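Local coordinates for Lmo2349 protein (Listeria monocytogenes, PDB 4GVO) that probably binds L-cystine or related amino acids outside the cell and delivers them to an ABC transporter for uptake, at residues Gln9-Thr15 against Tyr49-Thr55; Glu41-Arg45 against Ser219-Thr225; Phe58-Leu62 against Val73-Met77; Lys69-Val73 against Phe200-Glu206; Asn90-Tyr94 against Val213-Gln218. All coordinates share one frame; numbering follows the deposited sequence.

Contact 1 (Gln9-Thr15 against Tyr49-Thr55); sequences QTITVGT and YKFKFKT. With NA (sodium ion), chain D.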
# COMPACT_ATOMS: atom_id res chain seq x y z
N GLN A 9 6.58 -3.56 -26.67
CA GLN A 9 5.23 -3.18 -26.23
C GLN A 9 5.29 -2.18 -25.07
O GLN A 9 5.95 -2.42 -24.07
CB GLN A 9 4.45 -4.42 -25.77
CG GLN A 9 2.97 -4.16 -25.48
CD GLN A 9 2.22 -5.39 -24.96
OE1 GLN A 9 2.66 -6.52 -25.14
NE2 GLN A 9 1.07 -5.16 -24.30
N THR A 10 4.55 -1.07 -25.19
CA THR A 10 4.46 -0.08 -24.11
C THR A 10 3.42 -0.52 -23.11
O THR A 10 2.29 -0.84 -23.47
CB THR A 10 4.11 1.32 -24.64
OG1 THR A 10 5.13 1.70 -25.56
CG2 THR A 10 4.01 2.33 -23.53
N ILE A 11 3.81 -0.52 -21.84
CA ILE A 11 2.96 -0.92 -20.73
C ILE A 11 2.79 0.30 -19.86
O ILE A 11 3.76 0.91 -19.46
CB ILE A 11 3.64 -2.05 -19.90
CG1 ILE A 11 3.93 -3.27 -20.80
CG2 ILE A 11 2.82 -2.40 -18.69
CD1 ILE A 11 2.72 -3.81 -21.57
N THR A 12 1.54 0.65 -19.57
CA THR A 12 1.23 1.77 -18.69
C THR A 12 0.94 1.29 -17.28
O THR A 12 0.09 0.43 -17.06
CB THR A 12 0.04 2.59 -19.22
OG1 THR A 12 0.39 3.04 -20.56
CG2 THR A 12 -0.26 3.81 -18.35
N VAL A 13 1.71 1.81 -16.36
CA VAL A 13 1.64 1.47 -14.94
C VAL A 13 0.99 2.59 -14.16
O VAL A 13 1.53 3.70 -14.09
CB VAL A 13 3.08 1.22 -14.39
CG1 VAL A 13 3.03 0.78 -12.93
CG2 VAL A 13 3.84 0.20 -15.25
N GLY A 14 -0.15 2.32 -13.56
CA GLY A 14 -0.75 3.26 -12.66
C GLY A 14 -0.09 3.23 -11.31
O GLY A 14 0.12 2.16 -10.74
N THR A 15 0.21 4.41 -10.80
CA THR A 15 0.71 4.57 -9.45
C THR A 15 0.29 5.90 -8.88
O THR A 15 -0.39 6.68 -9.56
CB THR A 15 2.24 4.33 -9.41
OG1 THR A 15 2.66 4.14 -8.05
CG2 THR A 15 3.03 5.49 -10.04
N TYR A 49 9.50 -4.96 -23.57
CA TYR A 49 8.48 -4.10 -23.01
C TYR A 49 9.13 -2.75 -22.64
O TYR A 49 10.32 -2.69 -22.33
CB TYR A 49 7.89 -4.72 -21.75
CG TYR A 49 7.10 -5.98 -22.03
CD1 TYR A 49 5.77 -5.91 -22.43
CD2 TYR A 49 7.68 -7.22 -21.95
CE1 TYR A 49 5.03 -7.06 -22.70
CE2 TYR A 49 6.95 -8.38 -22.21
CZ TYR A 49 5.61 -8.29 -22.55
OH TYR A 49 4.87 -9.42 -22.80
N LYS A 50 8.33 -1.70 -22.65
CA LYS A 50 8.72 -0.38 -22.15
C LYS A 50 7.65 0.03 -21.18
O LYS A 50 6.51 0.10 -21.54
CB LYS A 50 8.83 0.66 -23.29
CG LYS A 50 9.26 2.06 -22.89
CD LYS A 50 9.02 3.08 -24.01
CE LYS A 50 7.72 3.90 -23.83
NZ LYS A 50 6.93 4.03 -25.09
N PHE A 51 8.03 0.34 -19.96
CA PHE A 51 7.07 0.69 -18.91
C PHE A 51 7.05 2.19 -18.76
O PHE A 51 8.10 2.84 -18.64
CB PHE A 51 7.43 0.03 -17.58
CG PHE A 51 7.22 -1.46 -17.55
CD1 PHE A 51 8.05 -2.34 -18.24
CD2 PHE A 51 6.19 -2.03 -16.78
CE1 PHE A 51 7.85 -3.71 -18.20
CE2 PHE A 51 6.02 -3.41 -16.75
CZ PHE A 51 6.87 -4.24 -17.44
N LYS A 52 5.86 2.75 -18.74
CA LYS A 52 5.69 4.14 -18.45
C LYS A 52 4.65 4.30 -17.36
O LYS A 52 3.79 3.46 -17.21
CB LYS A 52 5.26 4.89 -19.67
CG LYS A 52 3.95 4.49 -20.21
CD LYS A 52 3.62 5.27 -21.48
CE LYS A 52 3.47 6.77 -21.24
NZ LYS A 52 3.09 7.47 -22.48
N PHE A 53 4.71 5.41 -16.63
CA PHE A 53 3.81 5.63 -15.53
C PHE A 53 2.67 6.58 -15.90
O PHE A 53 2.83 7.50 -16.70
CB PHE A 53 4.58 6.17 -14.31
CG PHE A 53 5.60 5.21 -13.78
CD1 PHE A 53 5.23 4.16 -12.94
CD2 PHE A 53 6.93 5.31 -14.17
CE1 PHE A 53 6.18 3.30 -12.46
CE2 PHE A 53 7.87 4.41 -13.71
CZ PHE A 53 7.49 3.41 -12.85
N LYS A 54 1.55 6.34 -15.22
CA LYS A 54 0.40 7.23 -15.21
C LYS A 54 0.02 7.43 -13.75
O LYS A 54 -0.44 6.50 -13.09
CB LYS A 54 -0.77 6.64 -16.00
CG LYS A 54 -1.96 7.58 -16.12
CD LYS A 54 -3.19 6.92 -16.73
CE LYS A 54 -3.11 6.73 -18.23
NZ LYS A 54 -3.39 7.99 -19.00
N THR A 55 0.26 8.64 -13.24
CA THR A 55 -0.01 8.94 -11.84
C THR A 55 -1.43 9.43 -11.67
O THR A 55 -1.99 10.07 -12.54
CB THR A 55 1.00 9.95 -11.28
OG1 THR A 55 0.94 11.16 -12.04
CG2 THR A 55 2.40 9.36 -11.31
NA NA D . 11.98 -2.92 -20.90
O HOH W 1 2.27 -9.05 -23.27
O HOH W 2 13.82 -2.06 -21.95
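Phe51 turns its ring beside its backbone N (chi1 -71°), which sets one ring face under Ile11; Ile11 CG1 lies beside its backbone N (chi1 -59°), leaving CG2 anti to N, and CB sits over that face, 4.2 Å from the ring centroid. Val13 CG2 meets the edge of the same ring, 3.6 Å from Phe51 CD2. On either side of Phe51 along the strand, Tyr49 CD1 packs 3.6 Å from Ile11 CG1 and Phe53 CD1 lies 3.9 Å from Val13 CB. A water joins the ends of Gln9 and Tyr49, 2.7 Å from Tyr49 OH. On the other face, with Thr10, Thr12 and the lysines, Lys50 NZ donates to Thr10 OG1 at 3.0 Å. The backbones pair in parallel, with Ile11 N on Lys50 O at 2.8 Å. Helix 34-44 covers the Val13, Phe51 and Phe53 side; Tyr49 O binds the sodium ion with Asp43 and Leu46. Joined through helix 34-44, the pair forms the strands of a beta-alpha-beta unit, as in periplasmic-binding-protein lobes.

Contact 2 (Glu41-Arg45 against Ser219-Thr225); sequences EIDKR and SIIDDGT. With NA (sodium ion), chain D.
Glu41 slides its CG past the end of Ile220, 3.6 Å from Ile220 CD1; the chain bends at chi2 (64°) and carries the carboxylate to Arg45. Ile42 meets the same methyl at about a right angle, CG1 lying 3.7 Å from Ile220 CD1. Asp43 binds the sodium ion through O and OD1. Lys44 NZ bridges to Glu41 OE1. Arg45, extended from CG to NE, reaches from helix 34-44 to the end of helix 207-222. Its NE and NH2 hold Glu41 OE2 side-on, in the guanidinium plane, and its NH1 and NH2 meet Asp223 OD2 end-on, at 2.9 Å and 2.8 Å, that carboxylate turned 67° from the guanidinium. Ser219 OG, itself bonded to Ala216 O, takes a bond from Arg45 NH1 at 3.2 Å, and Ile220 CG1 lies over one guanidinium face. Asp223 OD1 accepts from Thr225 N at 3.0 Å in an Asx turn. With one oxygen of each acid in its plane, the arginine is probably fixed in rotation and, with Lys44, offsets their charge.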
# COMPACT_ATOMS: atom_id res chain seq x y z
N GLU A 41 13.36 -1.21 -12.52
CA GLU A 41 14.26 -2.35 -12.53
C GLU A 41 13.69 -3.51 -13.34
O GLU A 41 14.40 -4.16 -14.10
CB GLU A 41 14.62 -2.76 -11.10
CG GLU A 41 15.68 -3.82 -11.00
CD GLU A 41 17.04 -3.35 -11.54
OE1 GLU A 41 17.34 -2.14 -11.47
OE2 GLU A 41 17.78 -4.21 -12.05
N ILE A 42 12.38 -3.76 -13.21
CA ILE A 42 11.72 -4.75 -14.01
C ILE A 42 11.79 -4.41 -15.49
O ILE A 42 12.12 -5.26 -16.33
CB ILE A 42 10.24 -4.91 -13.54
CG1 ILE A 42 10.22 -5.64 -12.22
CG2 ILE A 42 9.42 -5.62 -14.56
CD1 ILE A 42 8.91 -5.54 -11.47
N ASP A 43 11.53 -3.16 -15.83
CA ASP A 43 11.59 -2.71 -17.22
C ASP A 43 12.98 -2.99 -17.82
O ASP A 43 13.08 -3.49 -18.94
CB ASP A 43 11.26 -1.20 -17.25
CG ASP A 43 11.12 -0.61 -18.64
OD1 ASP A 43 11.12 -1.32 -19.63
OD2 ASP A 43 10.86 0.61 -18.71
N LYS A 44 14.03 -2.73 -17.04
CA LYS A 44 15.38 -2.92 -17.51
C LYS A 44 15.63 -4.39 -17.92
O LYS A 44 16.39 -4.68 -18.86
CB LYS A 44 16.31 -2.40 -16.40
CG LYS A 44 17.78 -2.66 -16.54
CD LYS A 44 18.47 -2.31 -15.22
CE LYS A 44 18.19 -0.88 -14.78
NZ LYS A 44 18.64 -0.61 -13.37
N ARG A 45 14.97 -5.31 -17.22
CA ARG A 45 15.11 -6.71 -17.42
C ARG A 45 14.13 -7.33 -18.39
O ARG A 45 14.14 -8.56 -18.61
CB ARG A 45 15.08 -7.41 -16.05
CG ARG A 45 16.17 -6.86 -15.15
CD ARG A 45 16.27 -7.64 -13.87
NE ARG A 45 17.17 -6.97 -12.93
CZ ARG A 45 17.98 -7.60 -12.10
NH1 ARG A 45 18.00 -8.93 -12.07
NH2 ARG A 45 18.70 -6.91 -11.26
N SER A 219 14.34 -12.66 -10.85
CA SER A 219 15.77 -12.37 -11.05
C SER A 219 16.28 -11.24 -10.15
O SER A 219 17.42 -11.25 -9.72
CB SER A 219 16.09 -12.09 -12.52
OG SER A 219 15.59 -10.86 -12.96
N ILE A 220 15.42 -10.28 -9.86
CA ILE A 220 15.71 -9.20 -8.92
C ILE A 220 15.87 -9.72 -7.49
O ILE A 220 16.72 -9.24 -6.74
CB ILE A 220 14.62 -8.12 -9.06
CG1 ILE A 220 14.76 -7.42 -10.43
CG2 ILE A 220 14.63 -7.09 -7.93
CD1 ILE A 220 13.52 -6.65 -10.87
N ILE A 221 15.03 -10.66 -7.11
CA ILE A 221 15.23 -11.36 -5.85
C ILE A 221 16.56 -12.11 -5.85
O ILE A 221 17.37 -11.99 -4.91
CB ILE A 221 14.03 -12.29 -5.57
CG1 ILE A 221 12.82 -11.45 -5.17
CG2 ILE A 221 14.43 -13.34 -4.50
CD1 ILE A 221 11.51 -12.23 -5.22
N ASP A 222 16.79 -12.86 -6.90
CA ASP A 222 17.86 -13.87 -6.91
C ASP A 222 19.26 -13.24 -6.88
O ASP A 222 20.20 -13.83 -6.32
CB ASP A 222 17.75 -14.80 -8.11
CG ASP A 222 16.57 -15.77 -8.02
OD1 ASP A 222 15.91 -15.83 -6.98
OD2 ASP A 222 16.27 -16.47 -9.00
N ASP A 223 19.39 -12.05 -7.46
CA ASP A 223 20.67 -11.35 -7.46
C ASP A 223 20.90 -10.36 -6.30
O ASP A 223 21.94 -9.69 -6.27
CB ASP A 223 20.98 -10.76 -8.83
CG ASP A 223 20.21 -9.48 -9.13
OD1 ASP A 223 19.53 -8.96 -8.23
OD2 ASP A 223 20.33 -9.01 -10.29
N GLY A 224 19.96 -10.32 -5.35
CA GLY A 224 20.09 -9.48 -4.19
C GLY A 224 19.59 -8.06 -4.37
O GLY A 224 19.65 -7.27 -3.44
N THR A 225 19.04 -7.76 -5.53
CA THR A 225 18.56 -6.39 -5.82
C THR A 225 17.35 -6.05 -4.95
O THR A 225 17.24 -4.92 -4.47
CB THR A 225 18.28 -6.21 -7.33
OG1 THR A 225 19.52 -6.44 -8.01
CG2 THR A 225 17.77 -4.78 -7.64
NA NA D . 11.98 -2.92 -20.90
O HOH W 2 13.82 -2.06 -21.95

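Contact 3 (Phe58-Leu62 against Val73-Met77); sequences FSNLL and VAHQM. With HIS (histidine), chain E.
The amino-acid pocket of this family 3 solute-binding protein is partly built here, where residues 58-62, leading into helix 61-66, pack on the loop that follows strand 72-73. Phe58 and His75 are two of its aromatic residues. Phe58 CD1 stands over the centre of the imidazole of His75, 3.4 Å from His75 ND1, and the two planes are inclined obliquely at 47°. One face of the Phe58 ring carries the bound histidine, whose CD2 sits over the ring centre, and Phe58 CE1 is 3.6 Å from the ligand CB. S-oxy cysteine, also found here, touches Phe58, His75 and Gln76. The ligand N is 2.6 Å from Gln76 O, and the ligand is hydrogen-bonded to Arg83 and to the backbone N of Glu78 and Asn128. Farther along the chain, Leu61 CD1 packs on His75 CB at 3.6 Å, crossing it at about a right angle, and against Val73 CG1. Met77, bent at chi2 and chi3 (-59° and -80°), folds back toward the helix. Its SD reaches the edge of the Phe58 ring in a Met-aromatic contact, 3.7 Å from Phe58 CE1, and its CE meets Leu62 CD1 tip to tip at 3.8 Å.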
# COMPACT_ATOMS: atom_id res chain seq x y z
N PHE A 58 -4.71 7.47 -5.47
CA PHE A 58 -4.80 6.05 -5.12
C PHE A 58 -6.21 5.51 -5.36
O PHE A 58 -6.37 4.39 -5.89
CB PHE A 58 -4.37 5.86 -3.66
CG PHE A 58 -4.67 4.49 -3.12
CD1 PHE A 58 -3.95 3.40 -3.58
CD2 PHE A 58 -5.75 4.30 -2.28
CE1 PHE A 58 -4.28 2.13 -3.16
CE2 PHE A 58 -6.05 3.04 -1.84
CZ PHE A 58 -5.34 1.94 -2.30
N SER A 59 -7.23 6.27 -4.99
CA SER A 59 -8.61 5.81 -5.10
C SER A 59 -9.09 5.56 -6.52
O SER A 59 -10.12 4.91 -6.68
CB SER A 59 -9.53 6.81 -4.45
OG SER A 59 -9.44 8.09 -5.07
N ASN A 60 -8.35 6.05 -7.52
CA ASN A 60 -8.72 5.83 -8.90
C ASN A 60 -7.98 4.69 -9.56
O ASN A 60 -8.31 4.35 -10.69
CB ASN A 60 -8.43 7.10 -9.74
CG ASN A 60 -9.15 7.10 -11.07
OD1 ASN A 60 -10.37 6.97 -11.12
ND2 ASN A 60 -8.38 7.26 -12.15
N LEU A 61 -7.00 4.08 -8.88
CA LEU A 61 -6.12 3.14 -9.57
C LEU A 61 -6.87 1.92 -10.11
O LEU A 61 -6.69 1.53 -11.27
CB LEU A 61 -4.99 2.69 -8.66
CG LEU A 61 -3.90 3.71 -8.42
CD1 LEU A 61 -3.04 3.25 -7.24
CD2 LEU A 61 -3.05 3.90 -9.68
N LEU A 62 -7.73 1.31 -9.29
CA LEU A 62 -8.45 0.11 -9.76
C LEU A 62 -9.66 0.46 -10.64
O LEU A 62 -10.08 -0.35 -11.49
CB LEU A 62 -8.84 -0.82 -8.60
CG LEU A 62 -7.66 -1.41 -7.84
CD1 LEU A 62 -8.17 -2.35 -6.76
CD2 LEU A 62 -6.73 -2.11 -8.85
N VAL A 73 -1.12 -2.01 -12.01
CA VAL A 73 -1.12 -1.06 -10.87
C VAL A 73 -0.01 -1.48 -9.92
O VAL A 73 0.11 -2.68 -9.59
CB VAL A 73 -2.49 -1.03 -10.17
CG1 VAL A 73 -2.42 -0.30 -8.83
CG2 VAL A 73 -3.52 -0.38 -11.09
N ALA A 74 0.78 -0.49 -9.50
CA ALA A 74 1.85 -0.64 -8.49
C ALA A 74 1.65 0.38 -7.39
O ALA A 74 1.90 1.56 -7.63
CB ALA A 74 3.21 -0.43 -9.15
N HIS A 75 1.11 -0.03 -6.25
CA HIS A 75 0.89 0.85 -5.14
C HIS A 75 0.76 0.07 -3.86
O HIS A 75 -0.24 0.18 -3.16
CB HIS A 75 -0.37 1.72 -5.38
CG HIS A 75 -0.46 2.96 -4.51
ND1 HIS A 75 -0.58 2.92 -3.14
CD2 HIS A 75 -0.43 4.31 -4.85
CE1 HIS A 75 -0.61 4.19 -2.67
NE2 HIS A 75 -0.55 5.03 -3.70
N GLN A 76 1.73 -0.78 -3.58
CA GLN A 76 1.69 -1.62 -2.37
C GLN A 76 0.36 -2.38 -2.27
O GLN A 76 -0.26 -2.44 -1.19
CB GLN A 76 1.97 -0.79 -1.14
CG GLN A 76 3.43 -0.33 -1.04
CD GLN A 76 4.36 -1.48 -0.73
OE1 GLN A 76 4.16 -2.19 0.26
NE2 GLN A 76 5.36 -1.68 -1.58
N MET A 77 -0.10 -2.95 -3.38
CA MET A 77 -1.44 -3.54 -3.39
C MET A 77 -1.46 -4.92 -2.74
O MET A 77 -0.82 -5.87 -3.20
CB MET A 77 -2.00 -3.65 -4.82
CG MET A 77 -2.10 -2.30 -5.54
SD MET A 77 -3.13 -1.08 -4.71
CE MET A 77 -4.75 -1.64 -5.23
N HIS E . -1.78 -1.56 0.78
CA HIS E . -2.98 -0.79 0.36
C HIS E . -4.01 -1.63 -0.33
O HIS E . -3.70 -2.78 -0.67
CB HIS E . -2.58 0.36 -0.56
CG HIS E . -2.19 1.59 0.21
ND1 HIS E . -1.13 1.59 1.03
CD2 HIS E . -2.79 2.87 0.31
CE1 HIS E . -1.05 2.81 1.63
NE2 HIS E . -2.05 3.58 1.16
OXT HIS E . -5.16 -1.17 -0.52

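Contact 4 (Lys69-Val73 against Phe200-Glu206); sequences KVDIV and FMLGKDE
Phe200 packs CB 3.9 Å from Ile72 CG2 and turns a ring edge to Val73 O; its ring stacks on Tyr94. Met201 supplies the backbone pairing: its O accepts from Val73 N at 2.8 Å and its N donates to Val73 O at 3.2 Å. The short strand 72-73 runs antiparallel to the end of strand 191-202 and, on its other edge, parallel to strand 9-15 in the mixed central sheet. Leu202 lies alongside Ile72, pointing the same way, with CD2 3.9 Å from Ile72 CG1 and helix 207-222 packed against both. A type I turn runs from Gly203 to Glu206. Gly203 N donates to Glu206 OE1 at 3.0 Å, on the anti lone pair. Glu206, extended beyond CG (chi2 -175°), sends its carboxylate back across Asp71 at about a right angle. Its OE1 comes within 2.5 Å of Asp71 O, which hints at a protonated acid, and a water donates to Asp71 OD1 at 2.7 Å, while Asp71 OD2 accepts from Thr12 N.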
# COMPACT_ATOMS: atom_id res chain seq x y z
N LYS A 69 -7.50 1.56 -18.65
CA LYS A 69 -6.74 2.79 -18.90
C LYS A 69 -5.29 2.75 -18.37
O LYS A 69 -4.49 3.65 -18.65
CB LYS A 69 -7.53 4.00 -18.39
CG LYS A 69 -8.81 4.26 -19.22
CD LYS A 69 -9.72 5.27 -18.53
CE LYS A 69 -11.04 5.45 -19.29
NZ LYS A 69 -12.09 6.06 -18.43
N VAL A 70 -5.01 1.74 -17.55
CA VAL A 70 -3.66 1.32 -17.23
C VAL A 70 -3.59 -0.22 -17.43
O VAL A 70 -4.62 -0.89 -17.43
CB VAL A 70 -3.22 1.71 -15.82
CG1 VAL A 70 -3.17 3.27 -15.65
CG2 VAL A 70 -4.08 1.03 -14.76
N ASP A 71 -2.38 -0.74 -17.60
CA ASP A 71 -2.14 -2.16 -17.73
C ASP A 71 -1.75 -2.87 -16.46
O ASP A 71 -2.01 -4.08 -16.30
CB ASP A 71 -1.07 -2.41 -18.80
CG ASP A 71 -1.40 -1.75 -20.14
OD1 ASP A 71 -2.54 -1.94 -20.64
OD2 ASP A 71 -0.54 -1.01 -20.71
N ILE A 72 -1.14 -2.15 -15.54
CA ILE A 72 -0.65 -2.67 -14.27
C ILE A 72 -0.85 -1.60 -13.25
O ILE A 72 -0.71 -0.42 -13.59
CB ILE A 72 0.87 -2.95 -14.30
CG1 ILE A 72 1.19 -4.00 -15.35
CG2 ILE A 72 1.39 -3.38 -12.93
CD1 ILE A 72 2.67 -4.40 -15.42
N VAL A 73 -1.12 -2.01 -12.01
CA VAL A 73 -1.12 -1.06 -10.87
C VAL A 73 -0.01 -1.48 -9.92
O VAL A 73 0.11 -2.68 -9.59
CB VAL A 73 -2.49 -1.03 -10.17
CG1 VAL A 73 -2.42 -0.30 -8.83
CG2 VAL A 73 -3.52 -0.38 -11.09
N PHE A 200 1.84 -6.85 -7.83
CA PHE A 200 1.26 -6.06 -8.91
C PHE A 200 -0.14 -6.58 -9.28
O PHE A 200 -0.42 -7.77 -9.12
CB PHE A 200 2.15 -6.06 -10.15
CG PHE A 200 3.52 -5.53 -9.87
CD1 PHE A 200 3.70 -4.19 -9.68
CD2 PHE A 200 4.65 -6.38 -9.79
CE1 PHE A 200 4.93 -3.66 -9.42
CE2 PHE A 200 5.90 -5.85 -9.47
CZ PHE A 200 6.05 -4.49 -9.32
N MET A 201 -0.98 -5.67 -9.77
CA MET A 201 -2.29 -6.03 -10.22
C MET A 201 -2.42 -5.74 -11.68
O MET A 201 -1.97 -4.68 -12.14
CB MET A 201 -3.38 -5.29 -9.43
CG MET A 201 -3.38 -5.67 -7.96
SD MET A 201 -4.66 -4.87 -6.98
CE MET A 201 -6.15 -5.47 -7.79
N LEU A 202 -3.04 -6.66 -12.39
CA LEU A 202 -3.20 -6.58 -13.85
C LEU A 202 -4.63 -6.96 -14.23
O LEU A 202 -5.38 -7.49 -13.44
CB LEU A 202 -2.23 -7.55 -14.54
CG LEU A 202 -0.74 -7.41 -14.19
CD1 LEU A 202 -0.32 -8.32 -13.02
CD2 LEU A 202 0.11 -7.70 -15.43
N GLY A 203 -4.98 -6.74 -15.49
CA GLY A 203 -6.21 -7.32 -16.01
C GLY A 203 -6.11 -8.81 -16.14
O GLY A 203 -5.03 -9.34 -16.37
N LYS A 204 -7.25 -9.50 -16.03
CA LYS A 204 -7.28 -10.96 -16.06
C LYS A 204 -6.75 -11.53 -17.39
O LYS A 204 -6.25 -12.65 -17.39
CB LYS A 204 -8.70 -11.50 -15.79
CG LYS A 204 -9.08 -11.45 -14.30
CD LYS A 204 -8.33 -12.44 -13.44
CE LYS A 204 -8.99 -12.68 -12.07
NZ LYS A 204 -8.04 -13.33 -11.07
N ASP A 205 -6.85 -10.77 -18.49
CA ASP A 205 -6.36 -11.19 -19.79
C ASP A 205 -4.85 -11.14 -19.94
O ASP A 205 -4.30 -11.69 -20.90
CB ASP A 205 -6.97 -10.26 -20.87
CG ASP A 205 -6.72 -8.75 -20.55
OD1 ASP A 205 -7.16 -8.19 -19.44
OD2 ASP A 205 -6.08 -8.12 -21.42
N GLU A 206 -4.17 -10.45 -19.01
CA GLU A 206 -2.74 -10.09 -19.16
C GLU A 206 -1.78 -11.13 -18.58
O GLU A 206 -0.83 -10.83 -17.86
CB GLU A 206 -2.45 -8.68 -18.60
CG GLU A 206 -3.19 -7.57 -19.28
CD GLU A 206 -2.77 -6.21 -18.78
OE1 GLU A 206 -3.09 -5.91 -17.62
OE2 GLU A 206 -2.08 -5.48 -19.51
O HOH W 3 -4.60 -3.65 -20.53

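Contact 5 (Asn90-Tyr94 against Val213-Gln218); sequences NDVAY and VDEALQ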
# COMPACT_ATOMS: atom_id res chain seq x y z
N ASN A 90 0.20 -10.99 -9.97
CA ASN A 90 1.35 -11.80 -10.32
C ASN A 90 1.66 -12.76 -9.15
O ASN A 90 1.09 -12.61 -8.06
CB ASN A 90 2.54 -10.95 -10.73
CG ASN A 90 3.14 -10.20 -9.58
OD1 ASN A 90 2.45 -9.40 -8.95
ND2 ASN A 90 4.41 -10.45 -9.28
N ASP A 91 2.52 -13.76 -9.38
CA ASP A 91 2.82 -14.80 -8.38
C ASP A 91 3.85 -14.42 -7.35
O ASP A 91 3.87 -15.00 -6.25
CB ASP A 91 3.32 -16.11 -9.04
CG ASP A 91 2.20 -16.94 -9.67
OD1 ASP A 91 1.01 -16.57 -9.62
OD2 ASP A 91 2.52 -18.01 -10.23
N VAL A 92 4.73 -13.47 -7.67
CA VAL A 92 5.86 -13.18 -6.80
C VAL A 92 5.60 -11.90 -6.00
O VAL A 92 5.48 -10.82 -6.57
CB VAL A 92 7.15 -13.08 -7.62
CG1 VAL A 92 8.33 -12.77 -6.71
CG2 VAL A 92 7.39 -14.38 -8.43
N ALA A 93 5.54 -12.00 -4.68
CA ALA A 93 5.29 -10.84 -3.82
C ALA A 93 6.54 -9.97 -3.74
O ALA A 93 7.69 -10.46 -3.88
CB ALA A 93 4.93 -11.33 -2.41
N TYR A 94 6.34 -8.68 -3.50
CA TYR A 94 7.45 -7.80 -3.28
C TYR A 94 7.41 -6.97 -1.99
O TYR A 94 8.27 -6.11 -1.77
CB TYR A 94 7.72 -6.94 -4.51
CG TYR A 94 6.69 -5.87 -4.86
CD1 TYR A 94 5.62 -6.15 -5.71
CD2 TYR A 94 6.78 -4.58 -4.35
CE1 TYR A 94 4.71 -5.18 -6.07
CE2 TYR A 94 5.90 -3.59 -4.72
CZ TYR A 94 4.87 -3.88 -5.61
OH TYR A 94 3.96 -2.95 -6.01
N VAL A 213 6.63 -10.29 -15.79
CA VAL A 213 6.90 -9.54 -14.56
C VAL A 213 7.46 -10.47 -13.50
O VAL A 213 8.41 -10.12 -12.79
CB VAL A 213 5.62 -8.77 -14.09
CG1 VAL A 213 5.74 -8.24 -12.64
CG2 VAL A 213 5.33 -7.65 -15.08
N ASP A 214 6.85 -11.65 -13.32
CA ASP A 214 7.35 -12.63 -12.35
C ASP A 214 8.76 -13.09 -12.66
O ASP A 214 9.56 -13.22 -11.75
CB ASP A 214 6.45 -13.89 -12.28
CG ASP A 214 5.17 -13.65 -11.53
OD1 ASP A 214 5.25 -12.83 -10.58
OD2 ASP A 214 4.16 -14.38 -11.80
N GLU A 215 9.09 -13.27 -13.93
CA GLU A 215 10.45 -13.66 -14.32
C GLU A 215 11.44 -12.57 -13.93
O GLU A 215 12.48 -12.81 -13.31
CB GLU A 215 10.50 -13.96 -15.83
CG GLU A 215 9.81 -15.24 -16.20
CD GLU A 215 9.53 -15.41 -17.70
OE1 GLU A 215 9.80 -14.50 -18.52
OE2 GLU A 215 8.99 -16.48 -18.08
N ALA A 216 11.09 -11.33 -14.25
CA ALA A 216 11.96 -10.23 -13.91
C ALA A 216 12.12 -10.07 -12.39
O ALA A 216 13.23 -9.89 -11.87
CB ALA A 216 11.43 -8.94 -14.54
N LEU A 217 10.99 -10.09 -11.67
CA LEU A 217 11.03 -9.92 -10.24
C LEU A 217 11.84 -11.07 -9.60
O LEU A 217 12.58 -10.84 -8.66
CB LEU A 217 9.61 -9.87 -9.66
CG LEU A 217 9.47 -9.46 -8.18
CD1 LEU A 217 10.34 -8.32 -7.71
CD2 LEU A 217 7.97 -9.18 -7.89
N GLN A 218 11.67 -12.31 -10.07
CA GLN A 218 12.44 -13.40 -9.49
C GLN A 218 13.94 -13.17 -9.68
O GLN A 218 14.72 -13.45 -8.80
CB GLN A 218 12.05 -14.74 -10.12
CG GLN A 218 12.64 -15.92 -9.37
CD GLN A 218 12.09 -15.98 -7.95
OE1 GLN A 218 10.87 -16.05 -7.76
NE2 GLN A 218 12.96 -15.94 -6.96
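Asp214 OD1 is gripped from two sides: Asn90 ND2 donates at 2.8 Å, nearly in line with the C-O bond, and Val92 N at 3.0 Å from above the carboxylate plane, the two donors coming from opposite faces. The other oxygen, OD2, takes Asp91 N on its syn lone pair at 3.0 Å, with an N-H...O angle of 163°. Three successive residues of the loop between strands 88-89 and 95-104 therefore close on a single helix carboxylate. Asn90 CG sits between its backbone N and carbonyl carbon (chi1 70°), which turns the amide toward Asp214 with the acceptor in its plane; OD1 of Asn90 meanwhile takes Phe200 N. Beside the polar cluster, Val92 and Leu217 slide past each other in opposite directions, Val92 CG1 3.8 Å from Leu217 CG. Leu217 CD2 also reaches Val92 O at 3.3 Å and lies 4.1 Å from Tyr94 CB. Tyr94 OH bonds to Asp35. The contact joins helix 207-222 to the loop leading into strand 95-104. The donors probably stabilise Asp214 as a carboxylate, despite Asp91 OD2 standing 4.3 Å from Asp214 OD2.

From the N terminus, strand 9-15 pairs through contact 1 with strand 49-55, closing a loop that contains helix 34-44. Contact 2 starts on that helix and closes only near the end of the chain at 219-225, so contacts 1 and 2 cross; they share the sodium site. Contact 3 closes a short loop in series after contact 1 and shares Val73 with contact 4, whose long closure reaches 200-206. Contact 5 begins inside that closure and ends beyond it on helix 207-222, crossing contact 4. Contacts 3, 4 and 5 all nest within contact 2. Together they tie these strands, the helices beside them and one side of the ligand pocket together.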